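Local structure of hemolysin-related protein (Vibrio cholerae serotype O1, 6MLT) at residues W213-N218 against A254-D259; T220-S225 against S240-L245; I320-V325 against V383-K388; V446-Y451 against G474-S479. The protein is a secreted biofilm matrix protein that binds metal ions including calcium and probably sugars, consistent with a role in biofilm adhesion. One frame throughout, in Å; residues are numbered along the deposited sequence.

Contacts 1, 2 and 4 lie in the blade-like sheets of the probable propeller; contact 3 lies far off in the beta-prism lectin part, with its centre about 58 Å from that of contact 4. Contacts 2 and 4 are buried, contacts 1 and 3 only partly so. Contacts 1 and 2 share the sheet of strands 236-241 and 252-256, and A217 packs on V241 between them. Contact 2 also touches contact 4, where W222 meets K475. Contact 1 rests on two aromatic rings. Contact 2 has direct backbone bonds and a CH-pi contact of proline on tryptophan. In contacts 3 and 4 glycines come close and waters bridge the backbones.

Contact 1. Residues W213-N218 against A254-D259; sequences WQYQAN and AVLEHD
Y215 crosses L256 obliquely and can be followed from CB to OH. Its CB starts beside CD1 of L256, at 3.8 Å. CG is set anti to the backbone N (chi1 180°) and still touches that methyl. Further out, CD1 and CE1 of the ring lie under CD2 of L256. This second methyl stands over one face, displaced toward the rim, in a CH-pi contact 3.9 Å from the ring centroid. At the tip, OH of Y215 comes within 4.0 Å of CB of A254. The hydroxyl also hydrogen-bonds E252 and, weakly, R265, so its polar end is tied to the same sheet as L256.

W213 carries the other half. Its CG, between backbone N and carbonyl carbon (chi1 53°), lies 3.7 Å from O of D259. The indole is covered on one face by the carbonyl carbon of D259, 3.4 Å above the plane and toward the rim. NE1 of W213 donates to O of H258 at 3.2 Å, a weak and bent bond with an angle of 132° at the hydrogen.

The segments run out of strands 211-214 and 252-256 of two successive four-stranded sheets, consistent with neighbouring propeller blades. Tyrosine packs on leucine and alanine, while the indole lies on backbone of residues 258-259. The indole N-H adds little directional hold, and the tyrosine hydroxyl finds its stronger partner in E252.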
loop_
_atom_site.group_PDB
_atom_site.type_symbol
_atom_site.label_atom_id
_atom_site.label_comp_id
_atom_site.label_asym_id
_atom_site.label_seq_id
_atom_site.Cartn_x
_atom_site.Cartn_y
_atom_site.Cartn_z
ATOM N N TRP A 213 10.402 9.981 17.246
ATOM C CA TRP A 213 9.513 11.120 17.402
ATOM C C TRP A 213 8.134 10.619 17.789
ATOM O O TRP A 213 7.850 9.419 17.765
ATOM C CB TRP A 213 9.450 11.971 16.133
ATOM C CG TRP A 213 9.113 11.261 14.851
ATOM C CD1 TRP A 213 9.982 10.917 13.858
ATOM C CD2 TRP A 213 7.813 10.856 14.400
ATOM N NE1 TRP A 213 9.308 10.316 12.823
ATOM C CE2 TRP A 213 7.975 10.268 13.128
ATOM C CE3 TRP A 213 6.529 10.928 14.950
ATOM C CZ2 TRP A 213 6.906 9.753 12.398
ATOM C CZ3 TRP A 213 5.464 10.415 14.222
ATOM C CH2 TRP A 213 5.663 9.829 12.957
ATOM N N GLN A 214 7.272 11.565 18.139
ATOM C CA GLN A 214 5.949 11.226 18.633
ATOM C C GLN A 214 4.963 12.298 18.204
ATOM O O GLN A 214 5.210 13.487 18.416
ATOM C CB GLN A 214 5.971 11.098 20.155
ATOM C CG GLN A 214 4.679 10.647 20.769
ATOM C CD GLN A 214 4.870 10.248 22.216
ATOM O OE1 GLN A 214 5.627 9.321 22.517
ATOM N NE2 GLN A 214 4.215 10.965 23.122
ATOM N N TYR A 215 3.861 11.874 17.597
ATOM C CA TYR A 215 2.780 12.787 17.253
ATOM C C TYR A 215 1.923 13.022 18.488
ATOM O O TYR A 215 1.406 12.069 19.077
ATOM C CB TYR A 215 1.939 12.217 16.115
ATOM C CG TYR A 215 0.794 13.113 15.705
ATOM C CD1 TYR A 215 1.036 14.387 15.222
ATOM C CD2 TYR A 215 -0.526 12.690 15.809
ATOM C CE1 TYR A 215 0.003 15.221 14.851
ATOM C CE2 TYR A 215 -1.574 13.520 15.435
ATOM C CZ TYR A 215 -1.294 14.785 14.959
ATOM O OH TYR A 215 -2.305 15.627 14.581
ATOM N N GLN A 216 1.776 14.283 18.878
ATOM C CA GLN A 216 0.980 14.645 20.047
ATOM C C GLN A 216 -0.489 14.692 19.645
ATOM O O GLN A 216 -0.899 15.537 18.842
ATOM C CB GLN A 216 1.442 15.987 20.612
ATOM N N ALA A 217 -1.278 13.782 20.199
ATOM C CA ALA A 217 -2.704 13.703 19.938
ATOM C C ALA A 217 -3.467 13.878 21.245
ATOM O O ALA A 217 -2.899 13.840 22.336
ATOM C CB ALA A 217 -3.066 12.368 19.282
ATOM N N ASN A 218 -4.779 14.059 21.118
ATOM C CA ASN A 218 -5.642 14.298 22.265
ATOM C C ASN A 218 -6.186 13.014 22.886
ATOM O O ASN A 218 -6.855 13.079 23.922
ATOM C CB ASN A 218 -6.794 15.215 21.837
ATOM C CG ASN A 218 -6.297 16.537 21.262
ATOM O OD1 ASN A 218 -6.641 16.926 20.138
ATOM N ND2 ASN A 218 -5.474 17.222 22.029
ATOM N N ALA A 254 -5.374 12.438 10.390
ATOM C CA ALA A 254 -4.226 13.270 10.071
ATOM C C ALA A 254 -3.297 12.521 9.131
ATOM O O ALA A 254 -3.231 11.289 9.140
ATOM C CB ALA A 254 -3.470 13.696 11.334
ATOM N N VAL A 255 -2.595 13.286 8.309
ATOM C CA VAL A 255 -1.525 12.771 7.464
ATOM C C VAL A 255 -0.229 13.378 7.965
ATOM O O VAL A 255 -0.092 14.607 8.032
ATOM C CB VAL A 255 -1.754 13.099 5.984
ATOM C CG1 VAL A 255 -0.578 12.614 5.147
ATOM C CG2 VAL A 255 -3.053 12.471 5.500
ATOM N N LEU A 256 0.719 12.518 8.306
ATOM C CA LEU A 256 2.016 12.931 8.809
ATOM C C LEU A 256 3.087 12.635 7.770
ATOM O O LEU A 256 2.999 11.655 7.025
ATOM C CB LEU A 256 2.360 12.198 10.104
ATOM C CG LEU A 256 1.284 12.199 11.188
ATOM C CD1 LEU A 256 1.743 11.377 12.370
ATOM C CD2 LEU A 256 0.958 13.618 11.605
ATOM N N GLU A 257 4.095 13.500 7.724
ATOM C CA GLU A 257 5.291 13.254 6.940
ATOM C C GLU A 257 6.181 12.245 7.666
ATOM O O GLU A 257 5.960 11.906 8.831
ATOM C CB GLU A 257 6.049 14.558 6.703
ATOM C CG GLU A 257 5.201 15.697 6.132
ATOM C CD GLU A 257 4.800 15.476 4.682
ATOM O OE1 GLU A 257 5.275 14.498 4.069
ATOM O OE2 GLU A 257 4.011 16.291 4.151
ATOM N N HIS A 258 7.215 11.775 6.967
ATOM C CA HIS A 258 8.075 10.731 7.518
ATOM C C HIS A 258 8.785 11.171 8.794
ATOM O O HIS A 258 9.200 10.315 9.583
ATOM C CB HIS A 258 9.112 10.305 6.478
ATOM C CG HIS A 258 10.164 11.339 6.225
ATOM N ND1 HIS A 258 9.942 12.452 5.440
ATOM C CD2 HIS A 258 11.439 11.439 6.668
ATOM C CE1 HIS A 258 11.039 13.188 5.407
ATOM N NE2 HIS A 258 11.961 12.597 6.146
ATOM N N ASP A 259 8.948 12.475 9.016
ATOM C CA ASP A 259 9.591 12.977 10.221
ATOM C C ASP A 259 8.592 13.340 11.318
ATOM O O ASP A 259 8.980 13.952 12.317
ATOM C CB ASP A 259 10.463 14.192 9.891
ATOM C CG ASP A 259 9.658 15.370 9.373
ATOM O OD1 ASP A 259 8.421 15.259 9.272
ATOM O OD2 ASP A 259 10.270 16.410 9.057
#

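Contact 2. Residues T220-S225 against S240-L245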
loop_
_atom_site.group_PDB
_atom_site.type_symbol
_atom_site.label_atom_id
_atom_site.label_comp_id
_atom_site.label_asym_id
_atom_site.label_seq_id
_atom_site.Cartn_x
_atom_site.Cartn_y
_atom_site.Cartn_z
ATOM N N THR A 220 -5.733 8.255 22.400
ATOM C CA THR A 220 -4.981 7.151 21.809
ATOM C C THR A 220 -5.035 7.209 20.288
ATOM O O THR A 220 -6.103 7.395 19.702
ATOM C CB THR A 220 -5.557 5.816 22.297
ATOM O OG1 THR A 220 -5.513 5.769 23.727
ATOM C CG2 THR A 220 -4.780 4.633 21.730
ATOM N N VAL A 221 -3.878 7.022 19.654
ATOM C CA VAL A 221 -3.799 6.887 18.204
ATOM C C VAL A 221 -4.003 5.419 17.862
ATOM O O VAL A 221 -3.274 4.550 18.356
ATOM C CB VAL A 221 -2.455 7.395 17.662
ATOM C CG1 VAL A 221 -2.389 7.218 16.161
ATOM C CG2 VAL A 221 -2.237 8.857 18.037
ATOM N N TRP A 222 -4.987 5.144 17.018
ATOM C CA TRP A 222 -5.361 3.782 16.658
ATOM C C TRP A 222 -4.671 3.422 15.340
ATOM O O TRP A 222 -3.456 3.631 15.243
ATOM C CB TRP A 222 -6.885 3.663 16.661
ATOM C CG TRP A 222 -7.445 3.420 18.026
ATOM C CD1 TRP A 222 -7.432 4.277 19.084
ATOM C CD2 TRP A 222 -8.104 2.230 18.478
ATOM N NE1 TRP A 222 -8.042 3.695 20.169
ATOM C CE2 TRP A 222 -8.468 2.440 19.821
ATOM C CE3 TRP A 222 -8.420 1.009 17.875
ATOM C CZ2 TRP A 222 -9.132 1.475 20.574
ATOM C CZ3 TRP A 222 -9.087 0.051 18.626
ATOM C CH2 TRP A 222 -9.432 0.289 19.956
ATOM N N PHE A 223 -5.371 2.913 14.332
ATOM C CA PHE A 223 -4.710 2.306 13.192
ATOM C C PHE A 223 -4.169 3.360 12.238
ATOM O O PHE A 223 -4.661 4.493 12.163
ATOM C CB PHE A 223 -5.674 1.365 12.471
ATOM C CG PHE A 223 -6.096 0.196 13.315
ATOM C CD1 PHE A 223 -5.260 -0.896 13.462
ATOM C CD2 PHE A 223 -7.308 0.199 13.985
ATOM C CE1 PHE A 223 -5.633 -1.969 14.256
ATOM C CE2 PHE A 223 -7.679 -0.874 14.781
ATOM C CZ PHE A 223 -6.839 -1.956 14.909
ATOM N N SER A 224 -3.130 2.968 11.514
ATOM C CA SER A 224 -2.444 3.840 10.590
ATOM C C SER A 224 -2.254 3.116 9.267
ATOM O O SER A 224 -2.377 1.889 9.173
ATOM C CB SER A 224 -1.088 4.288 11.155
ATOM O OG SER A 224 -0.252 3.168 11.386
ATOM N N SER A 225 -1.983 3.917 8.246
ATOM C CA SER A 225 -1.688 3.474 6.896
ATOM C C SER A 225 -0.458 4.230 6.424
ATOM O O SER A 225 -0.244 5.382 6.807
ATOM C CB SER A 225 -2.857 3.766 5.932
ATOM O OG SER A 225 -4.074 3.197 6.380
ATOM N N SER A 240 -5.478 7.764 12.675
ATOM C CA SER A 240 -6.827 8.019 13.177
ATOM C C SER A 240 -6.821 8.051 14.699
ATOM O O SER A 240 -6.240 7.168 15.340
ATOM C CB SER A 240 -7.812 6.938 12.700
ATOM O OG SER A 240 -8.085 7.033 11.314
ATOM N N VAL A 241 -7.484 9.054 15.268
ATOM C CA VAL A 241 -7.737 9.139 16.704
ATOM C C VAL A 241 -9.248 9.099 16.903
ATOM O O VAL A 241 -9.926 10.089 16.598
ATOM C CB VAL A 241 -7.140 10.420 17.307
ATOM C CG1 VAL A 241 -7.429 10.497 18.804
ATOM C CG2 VAL A 241 -5.641 10.487 17.043
ATOM N N PRO A 242 -9.823 8.003 17.394
ATOM C CA PRO A 242 -11.290 7.925 17.470
ATOM C C PRO A 242 -11.887 8.653 18.661
ATOM O O PRO A 242 -13.012 9.157 18.585
ATOM C CB PRO A 242 -11.555 6.415 17.556
ATOM C CG PRO A 242 -10.303 5.832 18.127
ATOM C CD PRO A 242 -9.180 6.698 17.630
ATOM N N ALA A 243 -11.143 8.725 19.759
ATOM C CA ALA A 243 -11.658 9.319 20.986
ATOM C C ALA A 243 -12.999 8.680 21.345
ATOM O O ALA A 243 -13.172 7.469 21.180
ATOM C CB ALA A 243 -11.778 10.836 20.828
ATOM N N SER A 244 -13.957 9.466 21.831
ATOM C CA SER A 244 -15.257 8.926 22.198
ATOM C C SER A 244 -16.342 9.910 21.792
ATOM O O SER A 244 -16.078 11.079 21.510
ATOM C CB SER A 244 -15.345 8.648 23.701
ATOM O OG SER A 244 -15.480 9.870 24.406
ATOM N N LEU A 245 -17.582 9.424 21.780
ATOM C CA LEU A 245 -18.682 10.266 21.345
ATOM C C LEU A 245 -18.899 11.447 22.282
ATOM O O LEU A 245 -19.440 12.469 21.854
ATOM C CB LEU A 245 -19.958 9.437 21.233
ATOM C CG LEU A 245 -21.157 10.099 20.547
ATOM C CD1 LEU A 245 -20.809 10.573 19.143
ATOM C CD2 LEU A 245 -22.321 9.116 20.506
HETATM O O HOH W 1 -8.721 7.547 20.684
#
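W222 and S240 form the main bond of this contact. The backbone N of W222 donates to O of S240 at 2.9 Å. The bond is straight, 163° at the hydrogen, and the donor lies nearly in line with the carbonyl. A return bond from S240 N to O of F223 is weak, at 3.4 Å.

P242 covers the tryptophan beside this bond. Its CG stands over one face of the five-membered ring of W222, 3.7 Å from the centroid, as a CH-pi contact. CD of P242 presses close to CD1 of W222, at 3.3 Å. The two side chains cross at about a right angle. CG of W222, anti to its carbonyl carbon (chi1 -83°), lies 3.7 Å from CD of P242. V221 and V241 meet through their CG2 methyls, 3.9 Å apart. One water then joins the loops: it donates to O of T220 and accepts from N of A243, each at 2.8 Å.

The next shell fixes these groups. NE2 of Q277 donates to S240 OG and F223 O, and its OE1 accepts from S225 OG further along the strand. The ring of W222 meets W521 edge-to-face.

The contact lies at the open end of the hairpin of strands 224-227 and 236-241, away from its turn. Strand 224-227 is outermost in its four-stranded sheet, while strand 236-241 has strand 252-256 as its other neighbour, and V241 bonds to E252 there.

Contact 3. Residues I320-V325 against V383-K388; sequences IRSGAV and VTVGSK
S322 and V385 touch where two antiparallel sheets of the beta-prism lectin fold come together. The first segment ends strand 317-322 and the second ends strand 382-386. The two strands belong to different four-stranded sheets, and their axes run at 56° to each other, 6.6 Å apart at the closest.

The apolar part is small. CG2 of I320 meets CG1 of V385 at 3.9 Å, and the two side chains cross at about a right angle. I347 of the adjacent strand and F375 of the facing sheet also pack on I320.

The polar part runs mainly through one water. It donates to O of G323 and accepts from N of G386. It also bonds OG of S322 at 2.9 Å, so three groups hold it where the two strands end. That OG lies against CB of V385 as well, at 3.4 Å. The hydroxyl gets there with chi1 65°, between its backbone N and carbonyl carbon.

Close backbone approach is the third element. G386 has no side chain, and its CA lies 4.1 Å from CA of V325. The 323-325 turn is held by a bond from G323 N to O of V325. The N atoms of A324 and V325 bind a citrate, probably from the crystallisation liquor, which may mark a pocket. CA of G386 makes a CH...O contact with O of G323 at 3.5 Å, with an angle of 148° at the hydrogen.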
loop_
_atom_site.group_PDB
_atom_site.type_symbol
_atom_site.label_atom_id
_atom_site.label_comp_id
_atom_site.label_asym_id
_atom_site.label_seq_id
_atom_site.Cartn_x
_atom_site.Cartn_y
_atom_site.Cartn_z
ATOM N N ILE A 320 24.564 13.023 -19.047
ATOM C CA ILE A 320 25.213 13.586 -20.229
ATOM C C ILE A 320 26.718 13.518 -20.040
ATOM O O ILE A 320 27.239 13.958 -19.010
ATOM C CB ILE A 320 24.787 15.041 -20.479
ATOM C CG1 ILE A 320 23.265 15.131 -20.637
ATOM C CG2 ILE A 320 25.505 15.596 -21.718
ATOM C CD1 ILE A 320 22.749 16.566 -20.805
ATOM N N ARG A 321 27.420 12.988 -21.037
ATOM C CA ARG A 321 28.871 13.073 -21.077
ATOM C C ARG A 321 29.263 14.097 -22.127
ATOM O O ARG A 321 28.757 14.069 -23.256
ATOM C CB ARG A 321 29.524 11.714 -21.356
ATOM C CG ARG A 321 29.851 10.928 -20.078
ATOM C CD ARG A 321 30.753 9.716 -20.336
ATOM N NE ARG A 321 30.018 8.554 -20.838
ATOM C CZ ARG A 321 29.907 8.206 -22.117
ATOM N NH1 ARG A 321 30.480 8.926 -23.067
ATOM N NH2 ARG A 321 29.211 7.123 -22.452
ATOM N N SER A 322 30.139 15.021 -21.745
ATOM C CA SER A 322 30.490 16.116 -22.630
ATOM C C SER A 322 31.861 16.643 -22.246
ATOM O O SER A 322 32.273 16.554 -21.090
ATOM C CB SER A 322 29.451 17.237 -22.556
ATOM O OG SER A 322 29.432 17.824 -21.264
ATOM N N GLY A 323 32.560 17.177 -23.243
ATOM C CA GLY A 323 33.798 17.895 -23.024
ATOM C C GLY A 323 33.775 19.175 -23.827
ATOM O O GLY A 323 33.053 20.117 -23.480
ATOM N N ALA A 324 34.541 19.214 -24.919
ATOM C CA ALA A 324 34.416 20.312 -25.866
ATOM C C ALA A 324 33.050 20.305 -26.539
ATOM O O ALA A 324 32.526 21.368 -26.898
ATOM C CB ALA A 324 35.523 20.225 -26.916
ATOM N N VAL A 325 32.463 19.126 -26.723
ATOM C CA VAL A 325 31.186 18.968 -27.399
ATOM C C VAL A 325 30.337 17.989 -26.592
ATOM O O VAL A 325 30.757 17.490 -25.545
ATOM C CB VAL A 325 31.350 18.502 -28.862
ATOM C CG1 VAL A 325 32.160 19.538 -29.650
ATOM C CG2 VAL A 325 32.005 17.118 -28.942
ATOM N N VAL A 383 22.620 25.470 -16.787
ATOM C CA VAL A 383 23.456 24.276 -16.761
ATOM C C VAL A 383 23.885 24.004 -18.194
ATOM O O VAL A 383 23.036 23.844 -19.077
ATOM C CB VAL A 383 22.710 23.067 -16.176
ATOM C CG1 VAL A 383 23.612 21.834 -16.173
ATOM C CG2 VAL A 383 22.215 23.378 -14.776
ATOM N N THR A 384 25.191 23.953 -18.429
ATOM C CA THR A 384 25.711 23.823 -19.783
ATOM C C THR A 384 26.524 22.545 -19.927
ATOM O O THR A 384 27.172 22.085 -18.984
ATOM C CB THR A 384 26.578 25.026 -20.166
ATOM O OG1 THR A 384 27.773 25.020 -19.379
ATOM C CG2 THR A 384 25.815 26.334 -19.935
ATOM N N VAL A 385 26.466 21.973 -21.125
ATOM C CA VAL A 385 27.286 20.836 -21.515
ATOM C C VAL A 385 27.847 21.137 -22.899
ATOM O O VAL A 385 27.138 21.667 -23.764
ATOM C CB VAL A 385 26.484 19.517 -21.515
ATOM C CG1 VAL A 385 26.093 19.129 -20.095
ATOM C CG2 VAL A 385 25.241 19.643 -22.392
ATOM N N GLY A 386 29.119 20.823 -23.097
ATOM C CA GLY A 386 29.810 21.208 -24.307
ATOM C C GLY A 386 30.197 22.673 -24.258
ATOM O O GLY A 386 30.160 23.329 -23.208
ATOM N N SER A 387 30.545 23.203 -25.430
ATOM C CA SER A 387 31.050 24.567 -25.509
ATOM C C SER A 387 30.788 25.159 -26.885
ATOM O O SER A 387 31.090 24.532 -27.905
ATOM C CB SER A 387 32.549 24.612 -25.219
ATOM O OG SER A 387 33.033 25.941 -25.359
ATOM N N LYS A 388 30.255 26.383 -26.898
ATOM C CA LYS A 388 30.099 27.131 -28.143
ATOM C C LYS A 388 31.445 27.427 -28.787
ATOM O O LYS A 388 31.519 27.635 -30.006
ATOM C CB LYS A 388 29.362 28.444 -27.876
ATOM C CG LYS A 388 27.867 28.303 -27.680
ATOM C CD LYS A 388 27.237 29.636 -27.281
ATOM C CE LYS A 388 25.978 29.939 -28.086
ATOM N NZ LYS A 388 26.279 30.614 -29.386
HETATM O O HOH W 2 31.304 19.988 -21.337
#

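Contact 4. Residues V446-Y451 against G474-S479; sequences VYAGYY and GKIGVS
The ring of Y450 has G474 on one face. CA of G474 sits over the ring centre, 3.4 Å from the centroid and only 11° off the normal, a CH-pi contact. N of G474 lies close to CE1 of the same ring, also at 3.4 Å. CG of Y450, anti to the carbonyl carbon (chi1 -83°), lies 3.7 Å from CA of G474. The ring's rim carries OH, which meets a water 2.8 Å away. That water accepts from NZ of K475, so it links the tyrosine tip to the lysine.

Away from the ring, aliphatic groups pack. CB of A448 presses on CG2 of I476 at 3.5 Å. CG1 of V446 meets CG2 of V478 at 4.2 Å, and A278 touches both valines. Between these groups water ties the backbones together. One molecule accepts from N of A448 and donates to O of I476. A second lies 2.8 Å from O of A448 and equally near O of I476, though it has more acceptors in reach than protons to give.

The segments run from strand 443-448 into the following loop, and from a loop into strand 478-481, in two four-stranded sheets, consistent with adjacent propeller blades. The chemistry is mixed. Close carbon contacts, one of them on a glycine, bring the blades together, while bridging water binds backbone polar groups in a buried place where direct strand pairing does not.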
loop_
_atom_site.group_PDB
_atom_site.type_symbol
_atom_site.label_atom_id
_atom_site.label_comp_id
_atom_site.label_asym_id
_atom_site.label_seq_id
_atom_site.Cartn_x
_atom_site.Cartn_y
_atom_site.Cartn_z
ATOM N N VAL A 446 -10.093 7.037 2.969
ATOM C CA VAL A 446 -11.487 6.845 3.349
ATOM C C VAL A 446 -11.545 6.193 4.720
ATOM O O VAL A 446 -10.731 5.318 5.040
ATOM C CB VAL A 446 -12.254 6.014 2.297
ATOM C CG1 VAL A 446 -11.707 4.597 2.208
ATOM C CG2 VAL A 446 -13.751 6.010 2.598
ATOM N N TYR A 447 -12.513 6.626 5.530
ATOM C CA TYR A 447 -12.705 6.060 6.856
ATOM C C TYR A 447 -14.134 6.304 7.314
ATOM O O TYR A 447 -14.826 7.199 6.821
ATOM C CB TYR A 447 -11.721 6.649 7.875
ATOM C CG TYR A 447 -12.075 8.036 8.371
ATOM C CD1 TYR A 447 -11.729 9.168 7.641
ATOM C CD2 TYR A 447 -12.727 8.214 9.582
ATOM C CE1 TYR A 447 -12.034 10.436 8.102
ATOM C CE2 TYR A 447 -13.034 9.474 10.053
ATOM C CZ TYR A 447 -12.686 10.582 9.312
ATOM O OH TYR A 447 -12.995 11.838 9.785
ATOM N N ALA A 448 -14.556 5.491 8.277
ATOM C CA ALA A 448 -15.874 5.601 8.881
ATOM C C ALA A 448 -15.760 6.235 10.260
ATOM O O ALA A 448 -14.898 5.850 11.057
ATOM C CB ALA A 448 -16.536 4.229 8.992
ATOM N N GLY A 449 -16.628 7.206 10.534
ATOM C CA GLY A 449 -16.762 7.791 11.846
ATOM C C GLY A 449 -18.017 7.312 12.543
ATOM O O GLY A 449 -18.602 6.282 12.188
ATOM N N TYR A 450 -18.441 8.071 13.558
ATOM C CA TYR A 450 -19.680 7.720 14.256
ATOM C C TYR A 450 -20.899 7.821 13.345
ATOM O O TYR A 450 -21.849 7.046 13.504
ATOM C CB TYR A 450 -19.878 8.616 15.479
ATOM C CG TYR A 450 -19.126 8.147 16.702
ATOM C CD1 TYR A 450 -19.619 7.109 17.483
ATOM C CD2 TYR A 450 -17.932 8.742 17.080
ATOM C CE1 TYR A 450 -18.938 6.673 18.609
ATOM C CE2 TYR A 450 -17.240 8.309 18.203
ATOM C CZ TYR A 450 -17.748 7.279 18.959
ATOM O OH TYR A 450 -17.066 6.853 20.072
ATOM N N TYR A 451 -20.883 8.753 12.387
ATOM C CA TYR A 451 -22.062 9.105 11.601
ATOM C C TYR A 451 -21.953 8.844 10.103
ATOM O O TYR A 451 -22.998 8.735 9.446
ATOM C CB TYR A 451 -22.397 10.597 11.779
ATOM C CG TYR A 451 -22.635 11.045 13.211
ATOM C CD1 TYR A 451 -23.334 10.252 14.110
ATOM C CD2 TYR A 451 -22.170 12.275 13.651
ATOM C CE1 TYR A 451 -23.548 10.673 15.421
ATOM C CE2 TYR A 451 -22.378 12.705 14.947
ATOM C CZ TYR A 451 -23.065 11.899 15.828
ATOM O OH TYR A 451 -23.274 12.329 17.114
ATOM N N GLY A 474 -18.079 4.022 16.591
ATOM C CA GLY A 474 -17.253 5.060 16.011
ATOM C C GLY A 474 -15.896 4.589 15.544
ATOM O O GLY A 474 -15.034 5.425 15.257
ATOM N N LYS A 475 -15.671 3.276 15.465
ATOM C CA LYS A 475 -14.385 2.737 15.040
ATOM C C LYS A 475 -14.486 1.781 13.860
ATOM O O LYS A 475 -13.459 1.238 13.437
ATOM C CB LYS A 475 -13.698 2.017 16.211
ATOM C CG LYS A 475 -13.454 2.896 17.441
ATOM C CD LYS A 475 -12.623 2.163 18.494
ATOM C CE LYS A 475 -12.429 2.986 19.759
ATOM N NZ LYS A 475 -13.714 3.259 20.460
ATOM N N ILE A 476 -15.683 1.575 13.303
ATOM C CA ILE A 476 -15.873 0.498 12.340
ATOM C C ILE A 476 -14.930 0.673 11.153
ATOM O O ILE A 476 -14.599 1.792 10.741
ATOM C CB ILE A 476 -17.339 0.418 11.878
ATOM C CG1 ILE A 476 -17.581 -0.825 11.008
ATOM C CG2 ILE A 476 -17.746 1.681 11.111
ATOM C CD1 ILE A 476 -17.386 -2.159 11.743
ATOM N N GLY A 477 -14.485 -0.450 10.609
ATOM C CA GLY A 477 -13.486 -0.436 9.568
ATOM C C GLY A 477 -14.069 -0.345 8.167
ATOM O O GLY A 477 -15.275 -0.444 7.955
ATOM N N VAL A 478 -13.159 -0.147 7.218
ATOM C CA VAL A 478 -13.450 -0.142 5.794
ATOM C C VAL A 478 -12.306 -0.868 5.100
ATOM O O VAL A 478 -11.218 -1.032 5.655
ATOM C CB VAL A 478 -13.589 1.288 5.230
ATOM C CG1 VAL A 478 -14.779 1.999 5.864
ATOM C CG2 VAL A 478 -12.309 2.082 5.467
ATOM N N SER A 479 -12.563 -1.306 3.869
ATOM C CA SER A 479 -11.516 -1.838 3.007
ATOM C C SER A 479 -11.823 -1.412 1.579
ATOM O O SER A 479 -12.813 -0.724 1.316
ATOM C CB SER A 479 -11.403 -3.362 3.133
ATOM O OG SER A 479 -12.544 -3.995 2.593
HETATM O O HOH W 3 -13.099 3.855 11.798
HETATM O O HOH W 4 -12.935 3.117 8.800
HETATM O O HOH W 5 -14.560 5.644 19.551
#